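PDB 2R5F: transcriptional regulator, putative, which probably regulates transcription as a SorC-family DNA-binding factor, with this fragment being its putative sugar-binding domain. Local coordinates for residues R15-K18 / R23-I26; K18-R23 / G242-G247; G7-L12 / T254-A259. One frame throughout, in Å; residues are numbered along the deposited sequence.

Contact 1: residues R15-K18 / R23-I26; sequences RLQK and RQVI. With SO4 (sulfate ion), chain C.
Gln17 and Arg23 bring the two backbones closest, their CA atoms 6.0 Å apart, where helix 10-20 turns through a short loop into strand 24-28. Helix, short loop and edge strand belong to an alpha/beta domain consistent with a Rossmann-like fold, and they illustrate how a single amide can tie a helix to the edge strand of a sheet. On one side the strand pairs in parallel with strand 251-255, backbone hydrogen bonds joining Gln24 to Asp250 and Leu252. Val25 N is instead taken by the helix: it donates to Gln17 OE1 at 3.0 Å, with an angle of 159° at the hydrogen. The donor lies in the carbonyl plane, on a lone pair of the amide oxygen. Gln17 reaches it with CG anti to its own carbonyl carbon (chi1 -66°) and an extended chain beyond, which carries the amide across to the strand, with CD 3.5 Å from Arg23 O.

Beside the amide the contact is apolar. Val25 CG2 sits 3.8 Å from Gln17 CG and 4.0 Å from Leu16 CB, while Val25 CG1 meets Leu16 CD1 at 4.0 Å; the valine and leucine side chains run across each other at about a right angle. Leu16 continues onto Ala259 and Leu262 of helix 256-262. Farther from the strand, Arg15 reaches a sulfate ion, probably from the crystallisation liquor. A bend at chi3 turns its guanidinium so that the anion meets it edge-on and in plane, Arg15 NH2 donating to sulfate O1 at 2.6 Å, though bent, with 132° at the hydrogen.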
# COMPACT_ATOMS: atom_id res chain seq x y z
N ARG A 15 -9.77 -17.87 7.61
CA ARG A 15 -10.01 -17.44 9.01
C ARG A 15 -9.78 -15.94 9.23
O ARG A 15 -10.56 -15.28 9.90
CB ARG A 15 -9.17 -18.27 10.01
CG ARG A 15 -9.59 -19.75 10.10
CD ARG A 15 -8.84 -20.55 11.20
NE ARG A 15 -7.44 -20.76 10.84
CZ ARG A 15 -6.97 -21.84 10.22
NH1 ARG A 15 -7.79 -22.82 9.88
NH2 ARG A 15 -5.67 -21.92 9.93
N LEU A 16 -8.70 -15.42 8.63
CA LEU A 16 -8.37 -14.00 8.71
C LEU A 16 -9.44 -13.14 8.03
O LEU A 16 -9.87 -12.12 8.60
CB LEU A 16 -6.98 -13.74 8.10
CG LEU A 16 -5.76 -14.30 8.86
CD1 LEU A 16 -4.46 -13.89 8.20
CD2 LEU A 16 -5.75 -13.86 10.29
N GLN A 17 -9.90 -13.56 6.85
CA GLN A 17 -11.02 -12.91 6.15
C GLN A 17 -12.28 -12.87 7.00
O GLN A 17 -12.94 -11.84 7.06
CB GLN A 17 -11.31 -13.60 4.81
CG GLN A 17 -10.18 -13.44 3.79
CD GLN A 17 -10.34 -14.30 2.57
OE1 GLN A 17 -9.49 -14.31 1.69
NE2 GLN A 17 -11.44 -15.01 2.49
N LYS A 18 -12.62 -13.97 7.67
CA LYS A 18 -13.77 -13.98 8.57
C LYS A 18 -13.53 -13.15 9.85
O LYS A 18 -14.40 -12.38 10.25
CB LYS A 18 -14.18 -15.40 8.96
CG LYS A 18 -14.84 -16.17 7.83
CD LYS A 18 -15.55 -17.45 8.29
CE LYS A 18 -14.64 -18.67 8.14
NZ LYS A 18 -13.99 -19.10 9.43
N ARG A 23 -12.22 -8.67 2.66
CA ARG A 23 -12.56 -9.43 1.47
C ARG A 23 -11.56 -10.52 1.10
O ARG A 23 -11.96 -11.67 0.89
CB ARG A 23 -12.71 -8.50 0.27
CG ARG A 23 -13.52 -9.11 -0.86
CD ARG A 23 -13.13 -8.54 -2.22
NE ARG A 23 -13.28 -7.09 -2.36
CZ ARG A 23 -12.53 -6.36 -3.19
NH1 ARG A 23 -12.71 -5.04 -3.29
NH2 ARG A 23 -11.57 -6.95 -3.91
N GLN A 24 -10.28 -10.17 1.02
CA GLN A 24 -9.27 -11.11 0.55
C GLN A 24 -8.00 -11.01 1.35
O GLN A 24 -7.52 -9.94 1.63
CB GLN A 24 -8.95 -10.89 -0.93
CG GLN A 24 -8.17 -12.04 -1.55
CD GLN A 24 -7.84 -11.83 -3.01
OE1 GLN A 24 -7.74 -10.70 -3.48
NE2 GLN A 24 -7.67 -12.93 -3.75
N VAL A 25 -7.44 -12.16 1.71
CA VAL A 25 -6.11 -12.22 2.28
C VAL A 25 -5.35 -13.24 1.42
O VAL A 25 -5.89 -14.28 1.06
CB VAL A 25 -6.17 -12.69 3.76
CG1 VAL A 25 -4.81 -13.07 4.26
CG2 VAL A 25 -6.88 -11.66 4.66
N ILE A 26 -4.13 -12.89 1.04
CA ILE A 26 -3.24 -13.76 0.28
C ILE A 26 -2.07 -13.99 1.18
O ILE A 26 -1.47 -13.03 1.64
CB ILE A 26 -2.79 -13.07 -1.02
CG1 ILE A 26 -4.02 -12.75 -1.89
CG2 ILE A 26 -1.69 -13.89 -1.72
CD1 ILE A 26 -3.79 -12.53 -3.36
S SO4 C . -2.96 -23.14 7.31
O1 SO4 C . -3.74 -23.07 8.56
O2 SO4 C . -2.74 -24.52 6.91
O3 SO4 C . -3.73 -22.48 6.24
O4 SO4 C . -1.65 -22.52 7.57

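Contact 2: residues K18-R23 / G242-G247; sequences KMYGIR and GALLGG
Tyr20 and Leu244 carry most of this junction between the last turn of helix 10-20 and the last turn of helix 237-245, their CA atoms being the nearest pair across the two segments. Leu244 CD1 stands over one face of the Tyr20 ring in a CH-pi contact, 3.8 Å from the ring centroid and 16° off the ring normal, displaced slightly toward the rim; Leu244 CB lies close by, 3.9 Å from Tyr20 CD1. Leu245 comes in at the edge instead: its CD2 lies in the ring plane, 3.9 Å from Tyr20 CD1. The ring is thus held by one leucine above it and a second at its rim. The other branch of Leu244 serves a different partner, CD2 touching Ile22 CD1 at 3.8 Å. With CG1 anti to the backbone N (chi1 168°) and the chain extended beyond, Ile22 CD1 reaches that far.

Around this first shell, Leu249 packs on both Ile22 and Leu244, and Ile22 also rests on Leu252 of strand 251-255. The far end of the tyrosine is fixed by a hydrogen bond between Tyr20 OH and Leu262 O, which probably restrains the ring under Leu244. Gly21, with positive phi, leaves helical geometry, and Ile22 follows with its side chain directed at helix 237-245, which closes in a Schellman motif, Gly247 N bonding back to Leu244 O at 3.2 Å. That helix is the crossover of a beta-alpha-beta unit whose strands, 226-230 and 251-255, are parallel and adjacent, consistent with a Rossmann-like domain.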
# COMPACT_ATOMS: atom_id res chain seq x y z
N LYS A 18 -12.62 -13.97 7.67
CA LYS A 18 -13.77 -13.98 8.57
C LYS A 18 -13.53 -13.15 9.85
O LYS A 18 -14.40 -12.38 10.25
CB LYS A 18 -14.18 -15.40 8.96
CG LYS A 18 -14.84 -16.17 7.83
CD LYS A 18 -15.55 -17.45 8.29
CE LYS A 18 -14.64 -18.67 8.14
NZ LYS A 18 -13.99 -19.10 9.43
N MSE A 19 -12.36 -13.31 10.48
CA MSE A 19 -12.03 -12.59 11.71
C MSE A 19 -12.05 -11.08 11.59
O MSE A 19 -12.53 -10.38 12.48
CB MSE A 19 -10.65 -12.98 12.23
CG MSE A 19 -10.59 -14.31 12.88
SE MSE A 19 -8.75 -14.65 13.46
CE MSE A 19 -8.55 -13.16 14.73
N TYR A 20 -11.49 -10.58 10.49
CA TYR A 20 -11.31 -9.15 10.28
C TYR A 20 -12.32 -8.53 9.31
O TYR A 20 -12.27 -7.32 9.05
CB TYR A 20 -9.86 -8.85 9.86
CG TYR A 20 -8.91 -9.21 10.99
CD1 TYR A 20 -8.84 -8.41 12.14
CD2 TYR A 20 -8.12 -10.36 10.93
CE1 TYR A 20 -8.00 -8.74 13.18
CE2 TYR A 20 -7.27 -10.69 11.99
CZ TYR A 20 -7.23 -9.87 13.10
OH TYR A 20 -6.41 -10.18 14.15
N GLY A 21 -13.23 -9.35 8.78
CA GLY A 21 -14.21 -8.88 7.78
C GLY A 21 -13.54 -8.22 6.59
O GLY A 21 -13.98 -7.21 6.09
N ILE A 22 -12.41 -8.78 6.17
CA ILE A 22 -11.72 -8.30 5.00
C ILE A 22 -12.03 -9.25 3.85
O ILE A 22 -12.03 -10.48 4.03
CB ILE A 22 -10.18 -8.16 5.24
CG1 ILE A 22 -9.42 -7.95 3.93
CG2 ILE A 22 -9.62 -9.40 5.92
CD1 ILE A 22 -8.01 -7.42 4.10
N ARG A 23 -12.22 -8.67 2.66
CA ARG A 23 -12.56 -9.43 1.47
C ARG A 23 -11.56 -10.52 1.10
O ARG A 23 -11.96 -11.67 0.89
CB ARG A 23 -12.71 -8.50 0.27
CG ARG A 23 -13.52 -9.11 -0.86
CD ARG A 23 -13.13 -8.54 -2.22
NE ARG A 23 -13.28 -7.09 -2.36
CZ ARG A 23 -12.53 -6.36 -3.19
NH1 ARG A 23 -12.71 -5.04 -3.29
NH2 ARG A 23 -11.57 -6.95 -3.91
N GLY A 242 -4.62 -3.06 13.56
CA GLY A 242 -5.19 -1.71 13.61
C GLY A 242 -5.79 -1.27 12.27
O GLY A 242 -6.96 -0.82 12.22
N ALA A 243 -5.01 -1.43 11.19
CA ALA A 243 -5.47 -1.10 9.82
C ALA A 243 -6.67 -1.97 9.42
O ALA A 243 -7.64 -1.44 8.89
CB ALA A 243 -4.34 -1.23 8.81
N LEU A 244 -6.61 -3.29 9.71
CA LEU A 244 -7.73 -4.22 9.51
C LEU A 244 -8.96 -3.86 10.30
O LEU A 244 -10.11 -3.91 9.76
CB LEU A 244 -7.30 -5.63 9.90
CG LEU A 244 -6.30 -6.35 8.99
CD1 LEU A 244 -5.89 -7.66 9.61
CD2 LEU A 244 -6.89 -6.55 7.62
N LEU A 245 -8.77 -3.49 11.57
CA LEU A 245 -9.89 -3.11 12.42
C LEU A 245 -10.51 -1.77 12.05
O LEU A 245 -11.71 -1.53 12.34
CB LEU A 245 -9.54 -3.12 13.92
CG LEU A 245 -9.39 -4.48 14.60
CD1 LEU A 245 -9.44 -4.30 16.11
CD2 LEU A 245 -10.46 -5.44 14.14
N GLY A 246 -9.72 -0.90 11.44
CA GLY A 246 -10.24 0.39 10.95
C GLY A 246 -10.96 0.29 9.62
O GLY A 246 -11.53 1.27 9.12
N GLY A 247 -10.91 -0.90 9.03
CA GLY A 247 -11.53 -1.19 7.75
C GLY A 247 -10.85 -0.58 6.54
O GLY A 247 -11.50 -0.36 5.53

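Contact 3: residues G7-L12 / T254-A259. With SO4 (sulfate ion), chain C.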
# COMPACT_ATOMS: atom_id res chain seq x y z
N GLY A 7 -0.36 -20.14 -2.49
CA GLY A 7 -1.61 -20.82 -2.14
C GLY A 7 -1.51 -21.97 -1.15
O GLY A 7 -2.44 -22.77 -1.03
N LEU A 8 -0.41 -22.02 -0.41
CA LEU A 8 -0.20 -23.10 0.56
C LEU A 8 -0.94 -22.90 1.91
O LEU A 8 -0.89 -23.79 2.76
CB LEU A 8 1.30 -23.34 0.78
CG LEU A 8 2.17 -23.78 -0.40
CD1 LEU A 8 3.64 -23.81 0.00
CD2 LEU A 8 1.77 -25.15 -0.96
N HIS A 9 -1.62 -21.75 2.10
CA HIS A 9 -2.31 -21.48 3.38
C HIS A 9 -3.73 -20.96 3.25
O HIS A 9 -4.08 -19.92 3.80
CB HIS A 9 -1.44 -20.57 4.26
CG HIS A 9 -0.08 -21.13 4.52
ND1 HIS A 9 0.16 -22.08 5.48
CD2 HIS A 9 1.10 -20.92 3.89
CE1 HIS A 9 1.43 -22.42 5.46
NE2 HIS A 9 2.03 -21.72 4.51
N LEU A 10 -4.57 -21.73 2.56
CA LEU A 10 -5.91 -21.29 2.16
C LEU A 10 -6.87 -21.20 3.33
O LEU A 10 -7.75 -20.34 3.36
CB LEU A 10 -6.48 -22.18 1.06
CG LEU A 10 -5.85 -22.17 -0.34
CD1 LEU A 10 -6.61 -23.13 -1.29
CD2 LEU A 10 -5.73 -20.76 -0.96
N GLU A 11 -6.70 -22.12 4.29
CA GLU A 11 -7.48 -22.09 5.51
C GLU A 11 -7.12 -20.89 6.42
O GLU A 11 -8.00 -20.25 7.00
CB GLU A 11 -7.31 -23.41 6.25
CG GLU A 11 -7.71 -24.63 5.41
CD GLU A 11 -7.54 -25.94 6.15
OE1 GLU A 11 -6.86 -25.96 7.21
OE2 GLU A 11 -8.11 -26.96 5.68
N LEU A 12 -5.85 -20.58 6.54
CA LEU A 12 -5.42 -19.40 7.30
C LEU A 12 -5.99 -18.11 6.66
O LEU A 12 -6.54 -17.25 7.36
CB LEU A 12 -3.89 -19.37 7.39
CG LEU A 12 -3.14 -18.25 8.12
CD1 LEU A 12 -3.68 -18.14 9.54
CD2 LEU A 12 -1.63 -18.57 8.14
N THR A 254 0.45 -10.79 2.82
CA THR A 254 1.32 -10.86 3.98
C THR A 254 1.95 -12.24 4.07
O THR A 254 1.54 -13.17 3.38
CB THR A 254 0.54 -10.50 5.30
OG1 THR A 254 1.50 -10.28 6.34
CG2 THR A 254 -0.44 -11.59 5.74
N ASP A 255 2.93 -12.39 4.93
CA ASP A 255 3.61 -13.69 5.08
C ASP A 255 2.91 -14.60 6.10
O ASP A 255 2.02 -14.15 6.83
CB ASP A 255 5.07 -13.46 5.50
CG ASP A 255 5.17 -12.68 6.80
OD1 ASP A 255 4.85 -11.48 6.79
OD2 ASP A 255 5.53 -13.28 7.83
N VAL A 256 3.32 -15.87 6.16
CA VAL A 256 2.75 -16.86 7.09
C VAL A 256 2.89 -16.47 8.56
O VAL A 256 1.96 -16.60 9.32
CB VAL A 256 3.42 -18.31 6.96
CG1 VAL A 256 2.68 -19.31 7.84
CG2 VAL A 256 3.43 -18.81 5.58
N GLY A 257 4.06 -16.03 8.98
CA GLY A 257 4.29 -15.74 10.41
C GLY A 257 3.37 -14.63 10.83
O GLY A 257 2.70 -14.74 11.87
N THR A 258 3.31 -13.57 10.02
CA THR A 258 2.44 -12.44 10.27
C THR A 258 0.98 -12.87 10.32
O THR A 258 0.26 -12.47 11.21
CB THR A 258 2.61 -11.31 9.22
OG1 THR A 258 3.98 -10.88 9.21
CG2 THR A 258 1.71 -10.10 9.56
N ALA A 259 0.57 -13.68 9.35
CA ALA A 259 -0.80 -14.13 9.25
C ALA A 259 -1.17 -14.94 10.49
O ALA A 259 -2.28 -14.83 10.99
CB ALA A 259 -1.00 -14.96 7.99
S SO4 C . -2.96 -23.14 7.31
O1 SO4 C . -3.74 -23.07 8.56
O2 SO4 C . -2.74 -24.52 6.91
O3 SO4 C . -3.73 -22.48 6.24
O4 SO4 C . -1.65 -22.52 7.57
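Val256 CG1 makes a CH-pi contact over one face of the His9 ring, offset toward the rim, 4.2 Å from its centroid and 16° off the normal, while a sulfate ion, probably from the crystallisation liquor, sits at the ring's edge in its plane. His9 ND1 donates to sulfate O4 at 2.8 Å, and NE2 is hydrogen-bonded to Glu29 OE2, which fixes the ring's rotation; two anionic partners, one at each nitrogen, would probably favour the protonated imidazole. The site is a helix N-terminus binding an anion: His9 is the N-cap of helix 10-20, and Leu12 N, in its first turn, donates to sulfate O3 at 2.9 Å.

The second valine methyl, Val256 CG2, approaches His9 NE2 to 3.4 Å. Further along the two helices Leu12 CD2 packs on Ala259 CB at 3.7 Å, and Val27 of strand 24-28 is touched by the side chains of His9, Val256 and Ala259. Helix 256-262 has its own N-cap, Asp255, whose carboxylate is used twice by one residue: Thr258 OG1 donates to Asp255 OD1 on the syn side at 2.6 Å, and Thr258 N meets Asp255 OD2 from above the carboxylate plane at 3.1 Å.

In the fold
Helix 10-20 takes part in all three contacts, contact 3 at its start and contacts 1 and 2 farther along. Contacts 1 and 2, with centres about 8 Å apart, share Lys18 and Arg23 and are joined by a probable hydrogen bond from Ile22 N to Gln17 O (3.2 Å). Contacts 1 and 3, centres about 10 Å apart, meet where Leu16 CD1 packs on Ala259 CB at 3.6 Å and where Thr254 N probably bonds to Ile26 O. The sulfate bridges them too, held by Arg15, His9 and Leu12. Contacts 2 and 3, centres about 16 Å apart, do not touch, their nearest atoms being about 7 Å apart.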